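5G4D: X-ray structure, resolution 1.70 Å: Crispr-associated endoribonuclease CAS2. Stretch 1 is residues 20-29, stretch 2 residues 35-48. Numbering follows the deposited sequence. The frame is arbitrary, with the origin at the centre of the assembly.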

# COMPACT_ATOMS: atom_id res chain seq x y z
N VAL A 20 1.72 0.06 16.07
CA VAL A 20 1.58 0.92 14.89
C VAL A 20 0.16 0.84 14.33
O VAL A 20 -0.45 1.87 14.00
CB VAL A 20 2.63 0.55 13.83
CG1 VAL A 20 2.30 1.20 12.47
CG2 VAL A 20 4.01 0.98 14.29
N LYS A 21 -0.37 -0.38 14.21
CA LYS A 21 -1.75 -0.56 13.76
C LYS A 21 -2.73 0.21 14.63
O LYS A 21 -3.61 0.93 14.13
CB LYS A 21 -2.09 -2.06 13.76
CG LYS A 21 -3.55 -2.36 13.40
CD LYS A 21 -3.81 -3.87 13.42
CE LYS A 21 -3.64 -4.46 14.81
NZ LYS A 21 -4.08 -5.89 14.90
N LYS A 22 -2.60 0.09 15.96
CA LYS A 22 -3.56 0.74 16.85
C LYS A 22 -3.47 2.26 16.73
O LYS A 22 -4.50 2.95 16.77
CB LYS A 22 -3.33 0.30 18.30
CG LYS A 22 -4.45 0.70 19.25
CD LYS A 22 -4.36 -0.07 20.58
CE LYS A 22 -3.10 0.30 21.37
NZ LYS A 22 -3.05 1.75 21.74
N PHE A 23 -2.26 2.80 16.57
CA PHE A 23 -2.09 4.24 16.41
C PHE A 23 -2.74 4.72 15.11
O PHE A 23 -3.44 5.74 15.09
CB PHE A 23 -0.61 4.62 16.44
CG PHE A 23 -0.33 6.06 16.08
CD1 PHE A 23 -0.55 7.07 16.99
CD2 PHE A 23 0.19 6.39 14.83
CE1 PHE A 23 -0.29 8.40 16.67
CE2 PHE A 23 0.44 7.72 14.49
CZ PHE A 23 0.21 8.73 15.42
N LEU A 24 -2.49 4.01 14.00
CA LEU A 24 -3.01 4.50 12.73
C LEU A 24 -4.53 4.37 12.66
O LEU A 24 -5.19 5.17 11.97
CB LEU A 24 -2.34 3.76 11.57
CG LEU A 24 -0.89 4.18 11.31
CD1 LEU A 24 -0.30 3.32 10.20
CD2 LEU A 24 -0.74 5.66 10.96
N ARG A 25 -5.12 3.42 13.39
CA ARG A 25 -6.57 3.31 13.43
C ARG A 25 -7.21 4.55 14.03
O ARG A 25 -8.37 4.86 13.74
CB ARG A 25 -7.01 2.06 14.20
CG ARG A 25 -6.79 0.76 13.48
CD ARG A 25 -7.41 -0.41 14.24
NE ARG A 25 -8.86 -0.33 14.33
CZ ARG A 25 -9.61 -1.08 15.14
NH1 ARG A 25 -9.03 -1.97 15.93
NH2 ARG A 25 -10.93 -0.94 15.16
N ARG A 26 -6.48 5.27 14.88
CA ARG A 26 -6.99 6.51 15.43
C ARG A 26 -6.89 7.69 14.47
O ARG A 26 -7.33 8.79 14.83
CB ARG A 26 -6.25 6.85 16.72
CG ARG A 26 -6.35 5.79 17.80
CD ARG A 26 -5.42 6.11 18.96
NE ARG A 26 -6.09 5.97 20.24
CZ ARG A 26 -5.96 4.91 21.03
NH1 ARG A 26 -5.17 3.91 20.68
NH2 ARG A 26 -6.62 4.85 22.18
N HIS A 27 -6.36 7.51 13.26
CA HIS A 27 -6.10 8.65 12.40
C HIS A 27 -6.56 8.43 10.97
O HIS A 27 -6.89 9.39 10.27
CB HIS A 27 -4.61 9.00 12.42
CG HIS A 27 -4.13 9.48 13.76
ND1 HIS A 27 -4.17 10.81 14.12
CD2 HIS A 27 -3.62 8.82 14.82
CE1 HIS A 27 -3.69 10.95 15.35
NE2 HIS A 27 -3.36 9.75 15.80
N LEU A 28 -6.60 7.17 10.53
CA LEU A 28 -6.84 6.86 9.13
C LEU A 28 -7.75 5.64 9.00
O LEU A 28 -7.99 4.90 9.95
CB LEU A 28 -5.52 6.61 8.39
CG LEU A 28 -4.56 7.80 8.27
CD1 LEU A 28 -3.24 7.36 7.68
CD2 LEU A 28 -5.18 8.91 7.41
N HIS A 29 -8.25 5.44 7.78
CA HIS A 29 -9.09 4.29 7.47
C HIS A 29 -8.23 3.05 7.25
O HIS A 29 -7.24 3.08 6.52
CB HIS A 29 -9.92 4.57 6.22
CG HIS A 29 -10.86 5.72 6.35
ND1 HIS A 29 -12.02 5.67 7.11
CD2 HIS A 29 -10.84 6.96 5.79
CE1 HIS A 29 -12.65 6.82 7.02
NE2 HIS A 29 -11.96 7.62 6.22
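Stretch 2 35-48: VFEGEVTLAEFERI

A segment leaving a helix can join a neighbouring strand by hydrogen bonds while its side chains pack into the space between helix and sheet. Residues 20-29 and 35-48 of this CAS2 chain illustrate the arrangement, burying 697 Å² between them. Stretch 2 runs as a strand from Val35 to Val40, turns at Thr41, whose OG1 accepts from Glu44 N (2.9 Å) to cap the next helix, and continues helically through Ile48. The helix of stretch 1 runs nearly along the strand, with a crossing angle of 15° and an axial approach of 9.7 Å; against the second helix it is nearly antiparallel, at 165° and 12.4 Å.

Contact begins at Lys21, whose O lies 3.7 Å from Phe36 CZ. Phe23 reaches the other element: its CB starts sideways, but the t rotamer brings the ring to the carbonyl groups of Arg47 and Ile48 in the second helix, with CE2 3.6 Å from Ile48 O and CZ 3.9 Å from Arg47 O, the latter at the ring edge. Leu24 points directly at stretch 2 and touches both elements. Its CB sits over the face of Phe36, 3.6 Å from the ring centroid and only 1° off the normal, a nearly ideal CH-pi contact, while its CD2 meets Ile48 CG2 at 3.9 Å. Arg25 also touches the ring, its CG 3.6 Å from Phe36 CE2.

Past the helix, the chain turns to its polar and then its sheet contacts. His27 ND1 donates to Glu44 OE2 (2.7 Å) at an almost linear 173°. A water reinforces this link, donating to both His27 O and Glu44 OE2 at 2.6 Å, and Glu44 OE1 forms a salt bridge with Arg47 NH2 (2.8 Å), its hydrogen bond weak because the angle is only 126°.

Leu28, in an extended conformation, fills the space below: CB packs on Phe36 CB (3.9 Å), CD2 on Val40 CG1 (3.8 Å), and CG lies 4.2 Å from Ile48 CD1. Its CD2 also rests 3.8 Å from Gly38 CA. A CB at Gly38 would come within 3.0 Å of that methyl, and the backbone angles there by themselves call for glycine.

His29 completes the path as a strand residue, pairing antiparallel with Glu37. His29 N donates to Glu37 O (2.8 Å) and Glu37 N returns a bond to His29 O (2.9 Å), while Phe36 CA approaches the same His29 O at 3.1 Å in a CA-H...O contact.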

# COMPACT_ATOMS: atom_id res chain seq x y z
N VAL A 35 -2.15 -1.59 5.74
CA VAL A 35 -2.45 -0.50 4.81
C VAL A 35 -3.52 0.39 5.40
O VAL A 35 -4.57 -0.09 5.82
CB VAL A 35 -2.92 -1.03 3.45
CG1 VAL A 35 -3.15 0.15 2.48
CG2 VAL A 35 -1.93 -2.06 2.89
N PHE A 36 -3.27 1.70 5.39
CA PHE A 36 -4.23 2.72 5.83
C PHE A 36 -4.32 3.83 4.79
O PHE A 36 -3.38 4.06 4.02
CB PHE A 36 -3.84 3.33 7.20
CG PHE A 36 -4.03 2.39 8.37
CD1 PHE A 36 -3.10 1.40 8.64
CD2 PHE A 36 -5.13 2.52 9.21
CE1 PHE A 36 -3.27 0.52 9.72
CE2 PHE A 36 -5.32 1.66 10.30
CZ PHE A 36 -4.38 0.66 10.56
N GLU A 37 -5.45 4.53 4.77
CA GLU A 37 -5.56 5.69 3.89
C GLU A 37 -6.56 6.70 4.46
O GLU A 37 -7.41 6.37 5.29
CB GLU A 37 -5.96 5.29 2.46
CG GLU A 37 -7.36 4.74 2.30
CD GLU A 37 -7.73 4.48 0.84
OE1 GLU A 37 -8.13 5.45 0.15
OE2 GLU A 37 -7.62 3.32 0.39
N GLY A 38 -6.45 7.93 3.98
CA GLY A 38 -7.41 8.97 4.36
C GLY A 38 -6.90 10.37 4.11
O GLY A 38 -5.73 10.61 3.78
N GLU A 39 -7.81 11.32 4.27
CA GLU A 39 -7.49 12.74 4.11
C GLU A 39 -6.87 13.29 5.39
O GLU A 39 -7.25 12.91 6.50
CB GLU A 39 -8.75 13.54 3.77
CG GLU A 39 -9.95 13.17 4.62
CD GLU A 39 -11.09 14.18 4.52
OE1 GLU A 39 -11.43 14.57 3.38
OE2 GLU A 39 -11.63 14.58 5.57
N VAL A 40 -5.89 14.19 5.24
CA VAL A 40 -5.24 14.79 6.39
C VAL A 40 -4.94 16.26 6.13
O VAL A 40 -4.74 16.69 4.99
CB VAL A 40 -3.92 14.08 6.78
CG1 VAL A 40 -4.14 12.60 7.11
CG2 VAL A 40 -2.86 14.26 5.69
N THR A 41 -4.87 17.04 7.21
CA THR A 41 -4.23 18.33 7.14
C THR A 41 -2.71 18.15 7.21
O THR A 41 -2.21 17.08 7.57
CB THR A 41 -4.68 19.23 8.30
OG1 THR A 41 -4.20 18.66 9.52
CG2 THR A 41 -6.20 19.28 8.35
N LEU A 42 -1.99 19.21 6.84
CA LEU A 42 -0.53 19.18 6.95
C LEU A 42 -0.09 18.97 8.39
O LEU A 42 0.86 18.23 8.65
CB LEU A 42 0.05 20.49 6.40
CG LEU A 42 0.82 20.39 5.09
CD1 LEU A 42 -0.02 19.69 4.05
CD2 LEU A 42 1.23 21.77 4.61
N ALA A 43 -0.77 19.64 9.33
CA ALA A 43 -0.43 19.46 10.74
C ALA A 43 -0.72 18.05 11.22
O ALA A 43 0.04 17.48 12.01
CB ALA A 43 -1.18 20.48 11.60
N GLU A 44 -1.84 17.47 10.75
CA GLU A 44 -2.17 16.11 11.14
C GLU A 44 -1.18 15.12 10.53
O GLU A 44 -0.78 14.15 11.19
CB GLU A 44 -3.61 15.78 10.74
CG GLU A 44 -4.02 14.31 10.85
CD GLU A 44 -4.39 13.88 12.26
OE1 GLU A 44 -4.12 14.64 13.21
OE2 GLU A 44 -4.95 12.77 12.41
N PHE A 45 -0.74 15.36 9.28
CA PHE A 45 0.31 14.52 8.72
C PHE A 45 1.58 14.58 9.57
O PHE A 45 2.21 13.54 9.82
CB PHE A 45 0.64 14.91 7.28
CG PHE A 45 1.93 14.31 6.81
CD1 PHE A 45 2.01 12.96 6.52
CD2 PHE A 45 3.08 15.08 6.72
CE1 PHE A 45 3.21 12.39 6.12
CE2 PHE A 45 4.27 14.52 6.33
CZ PHE A 45 4.34 13.17 6.03
N GLU A 46 1.95 15.77 10.05
CA GLU A 46 3.15 15.88 10.88
C GLU A 46 2.99 15.09 12.17
O GLU A 46 3.95 14.50 12.67
CB GLU A 46 3.46 17.35 11.20
CG GLU A 46 3.92 18.15 10.00
CD GLU A 46 5.19 17.59 9.38
OE1 GLU A 46 6.06 17.09 10.11
OE2 GLU A 46 5.31 17.66 8.13
N ARG A 47 1.78 15.09 12.74
CA ARG A 47 1.53 14.37 13.98
C ARG A 47 1.52 12.86 13.74
O ARG A 47 1.98 12.09 14.59
CB ARG A 47 0.22 14.82 14.61
CG ARG A 47 0.33 16.16 15.33
CD ARG A 47 -0.88 16.45 16.20
NE ARG A 47 -2.15 16.40 15.47
CZ ARG A 47 -2.57 17.37 14.65
NH1 ARG A 47 -1.81 18.43 14.45
NH2 ARG A 47 -3.74 17.26 14.02
N ILE A 48 0.98 12.43 12.59
CA ILE A 48 1.03 11.02 12.25
C ILE A 48 2.48 10.56 12.08
O ILE A 48 2.88 9.52 12.60
CB ILE A 48 0.22 10.75 10.97
CG1 ILE A 48 -1.28 10.91 11.25
CG2 ILE A 48 0.53 9.32 10.43
CD1 ILE A 48 -2.15 10.85 9.98
O HOH W 1 -6.86 11.92 10.79